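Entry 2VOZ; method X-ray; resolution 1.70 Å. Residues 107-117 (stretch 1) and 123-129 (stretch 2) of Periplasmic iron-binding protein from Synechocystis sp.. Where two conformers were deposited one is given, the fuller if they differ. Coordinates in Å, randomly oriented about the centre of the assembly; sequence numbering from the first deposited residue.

Stretch 1, residues 107-117: KLNERIPENLR
Stretch 2, residues 123-129: WYGFTQR

A single backbone hydrogen bond ties these two stretches together, and it is made at a glycine where a side chain would not fit. Gly-125 N donates to Leu-116 O at 2.8 Å with an N-H...O angle of 141°. An ideal CB built on Gly-125 would point toward stretch 1 and lie 2.7 Å from Leu-116 O, a clash, so the missing side chain lets the carbonyl approach. The register agrees with this bond: Arg-117 and Tyr-124 form a lone beta bridge with CA atoms 4.3 Å apart, and Leu-116 CA lies 5.3 Å from Gly-125 CA.

Stretch 1 enters as the last turn or so of a helix that begins earlier in the chain, 107-111 here, whose axis passes 10.4 Å from that of strand 124-129, with 63° between their N-to-C directions. Ile-112 leaves helical geometry (phi/psi -82/124), Pro-113 continues extended (-49/135), and a 3-10 segment at 114-115 turns the chain, with Leu-116 N bonded to Pro-113 O at 2.9 Å. By Arg-117 (-143/159) the backbone is extended, like that of its bridge partner Tyr-124 (-140/133).

The apolar part of the contact is built from Leu-108 and Ile-112, four residues apart and linked by Ile-112 N to Leu-108 O at 2.9 Å. Both point their CA-to-CB bonds toward the strand and both adopt chi1 m, chi2 t. Leu-108 CD1 sits 3.8 Å from the centroid of the Tyr-124 ring, only 6° off its normal, a CH-pi contact over one face; its other methyl, CD2, meets the edge of the Phe-126 ring, 4.3 Å from CE1. The unbranched arm of Ile-112 brings CD1 against both aromatic residues, 3.8 Å from Tyr-124 CB and 3.7 Å from Phe-126 CE1. Ile-112 CD1 also lies 3.6 Å from Gly-125 O, a buried carbonyl without a partner in the model. Tyr-124 and Phe-126 are both m at chi1, and the ends of their side chains come nearer to stretch 1 than their CA-to-CB directions suggest.

Arg-117 combines two roles. Arg-117 CB packs 3.7 Å from Tyr-124 CD2 and 3.7 Å from Trp-123 O, while the chain, p, t, t through chi3, leads away from the strand and back over its own stretch. There Arg-117 NE donates to Ile-112 O at 2.8 Å (156°), and Arg-117 NH2 makes a weak bond to Asn-109 O at 2.9 Å (117°), linking the bridged residue back to carbonyls at the end of the helix and just beyond it. Farther along the strand, Gln-128 OE1 (Gln-128 p, t, then -45°) lies 3.9 Å from Leu-116 CD1 (Leu-116 m, t). The two stretches together bury 454 Å².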

ATOM      1  N   LYS B 107     -15.014  28.880  16.716  1.00 18.37           N
ATOM      2  CA  LYS B 107     -14.939  28.438  15.319  1.00 18.36           C
ATOM      3  C   LYS B 107     -15.782  27.206  15.047  1.00 17.21           C
ATOM      4  O   LYS B 107     -16.495  27.154  14.059  1.00 17.01           O
ATOM      5  CB  LYS B 107     -13.499  28.190  14.859  1.00 19.42           C
ATOM      6  CG  LYS B 107     -12.689  29.442  14.618  1.00 21.98           C
ATOM      7  N   LEU B 108     -15.706  26.202  15.921  1.00 15.47           N
ATOM      8  CA  LEU B 108     -16.524  25.014  15.720  1.00 14.72           C
ATOM      9  C   LEU B 108     -17.984  25.338  15.811  1.00 15.22           C
ATOM     10  O   LEU B 108     -18.781  24.886  14.992  1.00 14.60           O
ATOM     11  CB  LEU B 108     -16.185  23.932  16.748  1.00 14.85           C
ATOM     12  CG  LEU B 108     -14.786  23.327  16.679  1.00 14.70           C
ATOM     13  CD1 LEU B 108     -14.612  22.306  17.806  1.00 12.20           C
ATOM     14  CD2 LEU B 108     -14.482  22.686  15.294  1.00 12.00           C
ATOM     15  N   ASN B 109     -18.362  26.133  16.812  1.00 15.44           N
ATOM     16  CA  ASN B 109     -19.776  26.474  16.934  1.00 17.31           C
ATOM     17  C   ASN B 109     -20.308  27.261  15.738  1.00 17.10           C
ATOM     18  O   ASN B 109     -21.435  27.031  15.284  1.00 17.48           O
ATOM     19  CB  ASN B 109     -20.043  27.257  18.212  1.00 17.42           C
ATOM     20  CG  ASN B 109     -19.886  26.414  19.457  1.00 20.22           C
ATOM     21  OD1 ASN B 109     -19.751  26.961  20.561  1.00 26.69           O
ATOM     22  ND2 ASN B 109     -19.877  25.099  19.302  1.00 18.18           N
ATOM     23  N   GLU B 110     -19.502  28.193  15.242  1.00 16.84           N
ATOM     24  CA  GLU B 110     -19.950  29.034  14.133  0.50 16.64           C
ATOM     25  C   GLU B 110     -20.026  28.249  12.832  1.00 16.74           C
ATOM     26  O   GLU B 110     -20.934  28.490  11.996  1.00 17.14           O
ATOM     27  CB  GLU B 110     -19.027  30.233  13.970  0.50 17.09           C
ATOM     28  CG  GLU B 110     -19.128  31.238  15.101  0.50 16.75           C
ATOM     29  CD  GLU B 110     -20.332  32.168  15.002  0.50 18.39           C
ATOM     30  OE1 GLU B 110     -20.681  32.754  16.053  0.50 17.84           O
ATOM     31  OE2 GLU B 110     -20.905  32.322  13.891  0.50 17.28           O
ATOM     32  N   ARG B 111     -19.118  27.286  12.653  1.00 14.86           N
ATOM     33  CA  ARG B 111     -18.992  26.632  11.342  1.00 15.39           C
ATOM     34  C   ARG B 111     -19.764  25.336  11.195  1.00 14.29           C
ATOM     35  O   ARG B 111     -20.393  25.105  10.164  1.00 14.65           O
ATOM     36  CB  ARG B 111     -17.520  26.385  11.002  1.00 15.18           C
ATOM     37  CG  ARG B 111     -16.752  27.700  10.798  1.00 15.51           C
ATOM     38  CD  ARG B 111     -15.242  27.491  10.605  1.00 17.83           C
ATOM     39  NE  ARG B 111     -14.998  26.654   9.425  1.00 21.06           N
ATOM     40  CZ  ARG B 111     -15.080  27.069   8.154  1.00 21.67           C
ATOM     41  NH1 ARG B 111     -15.376  28.340   7.875  1.00 23.00           N
ATOM     42  NH2 ARG B 111     -14.857  26.212   7.159  1.00 14.11           N
ATOM     43  N   ILE B 112     -19.703  24.501  12.220  1.00 12.71           N
ATOM     44  CA  ILE B 112     -20.357  23.192  12.133  1.00 12.73           C
ATOM     45  C   ILE B 112     -21.844  23.336  12.437  1.00 12.33           C
ATOM     46  O   ILE B 112     -22.209  23.854  13.516  1.00 12.45           O
ATOM     47  CB  ILE B 112     -19.684  22.173  13.069  1.00 12.13           C
ATOM     48  CG1 ILE B 112     -18.214  21.986  12.641  1.00 13.70           C
ATOM     49  CG2 ILE B 112     -20.453  20.842  13.026  1.00 11.81           C
ATOM     50  CD1 ILE B 112     -17.453  20.984  13.496  1.00 15.51           C
ATOM     51  N   PRO B 113     -22.719  22.883  11.509  1.00 12.78           N
ATOM     52  CA  PRO B 113     -24.142  22.967  11.758  1.00 12.64           C
ATOM     53  C   PRO B 113     -24.490  22.427  13.135  1.00 13.08           C
ATOM     54  O   PRO B 113     -23.997  21.356  13.520  1.00 12.18           O
ATOM     55  CB  PRO B 113     -24.726  22.052  10.667  1.00 13.19           C
ATOM     56  CG  PRO B 113     -23.820  22.292   9.540  1.00 13.84           C
ATOM     57  CD  PRO B 113     -22.452  22.308  10.168  1.00 11.78           C
ATOM     58  N   GLU B 114     -25.344  23.163  13.860  1.00 12.22           N
ATOM     59  CA  GLU B 114     -25.748  22.742  15.196  1.00 12.25           C
ATOM     60  C   GLU B 114     -26.218  21.275  15.269  1.00 11.80           C
ATOM     61  O   GLU B 114     -25.940  20.587  16.232  1.00 11.64           O
ATOM     62  CB  GLU B 114     -26.851  23.688  15.714  1.00 11.67           C
ATOM     63  CG  GLU B 114     -27.233  23.467  17.173  1.00 16.94           C
ATOM     64  N   ASN B 115     -26.927  20.800  14.249  1.00 11.14           N
ATOM     65  CA  ASN B 115     -27.485  19.432  14.322  1.00 11.14           C
ATOM     66  C   ASN B 115     -26.478  18.329  14.014  1.00 11.17           C
ATOM     67  O   ASN B 115     -26.771  17.138  14.201  1.00 12.36           O
ATOM     68  CB  ASN B 115     -28.733  19.282  13.447  1.00 11.57           C
ATOM     69  CG  ASN B 115     -28.419  19.175  11.992  1.00 12.93           C
ATOM     70  OD1 ASN B 115     -27.859  20.078  11.397  1.00 15.59           O
ATOM     71  ND2 ASN B 115     -28.768  18.036  11.404  1.00 15.57           N
ATOM     72  N   LEU B 116     -25.285  18.727  13.590  1.00 10.52           N
ATOM     73  CA  LEU B 116     -24.236  17.756  13.269  1.00 10.07           C
ATOM     74  C   LEU B 116     -23.154  17.720  14.344  1.00 10.77           C
ATOM     75  O   LEU B 116     -22.054  17.215  14.123  1.00 10.50           O
ATOM     76  CB  LEU B 116     -23.630  18.102  11.913  1.00 10.21           C
ATOM     77  CG  LEU B 116     -24.666  18.106  10.775  1.00  9.39           C
ATOM     78  CD1 LEU B 116     -23.956  18.462   9.520  1.00 11.93           C
ATOM     79  CD2 LEU B 116     -25.399  16.766  10.636  1.00 12.12           C
ATOM     80  N   ARG B 117     -23.486  18.241  15.524  1.00 10.67           N
ATOM     81  CA  ARG B 117     -22.569  18.182  16.664  1.00 11.59           C
ATOM     82  C   ARG B 117     -23.316  17.963  17.946  1.00 11.40           C
ATOM     83  O   ARG B 117     -24.521  18.201  18.021  1.00 11.28           O
ATOM     84  CB  ARG B 117     -21.704  19.442  16.780  1.00 10.55           C
ATOM     85  CG  ARG B 117     -22.464  20.777  16.666  1.00 14.23           C
ATOM     86  CD  ARG B 117     -21.456  21.927  16.702  1.00 14.51           C
ATOM     87  NE  ARG B 117     -22.012  23.221  16.245  1.00 17.60           N
ATOM     88  CZ  ARG B 117     -22.748  24.022  17.005  1.00 19.69           C
ATOM     89  NH1 ARG B 117     -23.040  23.668  18.249  1.00 20.48           N
ATOM     90  NH2 ARG B 117     -23.212  25.166  16.525  1.00 22.10           N
ATOM     91  N   TRP B 123     -18.572  16.166  21.118  1.00  9.90           N
ATOM     92  CA  TRP B 123     -17.990  15.729  19.842  1.00  9.34           C
ATOM     93  C   TRP B 123     -18.687  16.436  18.686  1.00  8.29           C
ATOM     94  O   TRP B 123     -19.758  17.060  18.870  1.00  8.45           O
ATOM     95  CB  TRP B 123     -18.016  14.197  19.703  1.00  9.87           C
ATOM     96  CG  TRP B 123     -19.360  13.523  19.958  1.00  8.91           C
ATOM     97  CD1 TRP B 123     -19.704  12.788  21.067  1.00 10.06           C
ATOM     98  CD2 TRP B 123     -20.515  13.526  19.103  1.00 10.29           C
ATOM     99  NE1 TRP B 123     -20.991  12.322  20.945  1.00 11.15           N
ATOM    100  CE2 TRP B 123     -21.508  12.751  19.749  1.00 10.86           C
ATOM    101  CE3 TRP B 123     -20.805  14.094  17.849  1.00 10.88           C
ATOM    102  CZ2 TRP B 123     -22.767  12.544  19.202  1.00 12.21           C
ATOM    103  CZ3 TRP B 123     -22.099  13.889  17.290  1.00 11.93           C
ATOM    104  CH2 TRP B 123     -23.053  13.112  17.987  1.00 11.44           C
ATOM    105  N   TYR B 124     -18.059  16.343  17.506  1.00  7.90           N
ATOM    106  CA  TYR B 124     -18.404  17.199  16.369  1.00  9.09           C
ATOM    107  C   TYR B 124     -18.362  16.379  15.099  1.00  9.56           C
ATOM    108  O   TYR B 124     -17.420  15.618  14.898  1.00  9.53           O
ATOM    109  CB  TYR B 124     -17.370  18.346  16.248  1.00  9.48           C
ATOM    110  CG  TYR B 124     -17.404  19.185  17.484  1.00 11.77           C
ATOM    111  CD1 TYR B 124     -16.710  18.806  18.615  1.00 11.03           C
ATOM    112  CD2 TYR B 124     -18.200  20.333  17.536  1.00  8.66           C
ATOM    113  CE1 TYR B 124     -16.782  19.590  19.823  1.00 10.84           C
ATOM    114  CE2 TYR B 124     -18.298  21.108  18.719  1.00 11.17           C
ATOM    115  CZ  TYR B 124     -17.589  20.728  19.843  1.00 11.59           C
ATOM    116  OH  TYR B 124     -17.680  21.468  20.994  1.00 13.83           O
ATOM    117  N   GLY B 125     -19.387  16.497  14.263  1.00  9.41           N
ATOM    118  CA  GLY B 125     -19.323  15.835  12.934  1.00  9.25           C
ATOM    119  C   GLY B 125     -18.412  16.606  11.997  1.00  9.03           C
ATOM    120  O   GLY B 125     -18.419  17.848  11.985  1.00  8.90           O
ATOM    121  N   PHE B 126     -17.566  15.861  11.272  1.00  8.79           N
ATOM    122  CA  PHE B 126     -16.707  16.461  10.265  1.00  9.28           C
ATOM    123  C   PHE B 126     -17.003  16.040   8.832  1.00  9.57           C
ATOM    124  O   PHE B 126     -16.601  16.750   7.908  1.00 10.37           O
ATOM    125  CB  PHE B 126     -15.241  16.257  10.620  1.00  9.53           C
ATOM    126  CG  PHE B 126     -14.849  17.028  11.820  1.00  9.73           C
ATOM    127  CD1 PHE B 126     -14.636  18.426  11.720  1.00  8.85           C
ATOM    128  CD2 PHE B 126     -14.783  16.415  13.054  1.00  9.05           C
ATOM    129  CE1 PHE B 126     -14.296  19.172  12.845  1.00  9.43           C
ATOM    130  CE2 PHE B 126     -14.486  17.159  14.195  1.00  8.49           C
ATOM    131  CZ  PHE B 126     -14.230  18.532  14.083  1.00  8.80           C
ATOM    132  N   THR B 127     -17.658  14.893   8.642  1.00  8.48           N
ATOM    133  CA  THR B 127     -18.219  14.554   7.321  1.00  8.29           C
ATOM    134  C   THR B 127     -19.603  14.018   7.564  1.00  7.81           C
ATOM    135  O   THR B 127     -19.939  13.657   8.698  1.00  7.82           O
ATOM    136  CB  THR B 127     -17.381  13.458   6.598  1.00  9.56           C
ATOM    137  OG1 THR B 127     -17.514  12.241   7.325  1.00 13.02           O
ATOM    138  CG2 THR B 127     -15.924  13.888   6.510  1.00 13.58           C
ATOM    139  N   GLN B 128     -20.406  13.927   6.513  1.00  7.47           N
ATOM    140  CA  GLN B 128     -21.704  13.317   6.637  1.00  7.86           C
ATOM    141  C   GLN B 128     -21.988  12.391   5.458  1.00  8.47           C
ATOM    142  O   GLN B 128     -21.385  12.517   4.388  1.00  8.71           O
ATOM    143  CB  GLN B 128     -22.799  14.369   6.838  1.00 10.23           C
ATOM    144  CG  GLN B 128     -22.985  15.274   5.717  1.00 10.67           C
ATOM    145  CD  GLN B 128     -23.988  16.414   6.004  1.00 10.88           C
ATOM    146  OE1 GLN B 128     -25.071  16.203   6.552  1.00 11.55           O
ATOM    147  NE2 GLN B 128     -23.615  17.617   5.617  1.00 11.18           N
ATOM    148  N   ARG B 129     -22.802  11.373   5.720  1.00  8.24           N
ATOM    149  CA  ARG B 129     -23.224  10.415   4.707  1.00  6.87           C
ATOM    150  C   ARG B 129     -24.739  10.338   4.836  1.00  7.42           C
ATOM    151  O   ARG B 129     -25.298  10.732   5.871  1.00  9.41           O
ATOM    152  CB  ARG B 129     -22.615   9.003   4.953  1.00  7.93           C
ATOM    153  CG  ARG B 129     -22.910   8.375   6.347  1.00  7.20           C
ATOM    154  CD  ARG B 129     -21.873   8.714   7.464  1.00 10.96           C
ATOM    155  NE  ARG B 129     -20.525   8.321   7.064  1.00  8.28           N
ATOM    156  CZ  ARG B 129     -20.070   7.052   7.099  1.00  9.98           C
ATOM    157  NH1 ARG B 129     -20.848   6.078   7.560  1.00  9.98           N
ATOM    158  NH2 ARG B 129     -18.861   6.761   6.648  1.00 10.52           N
TER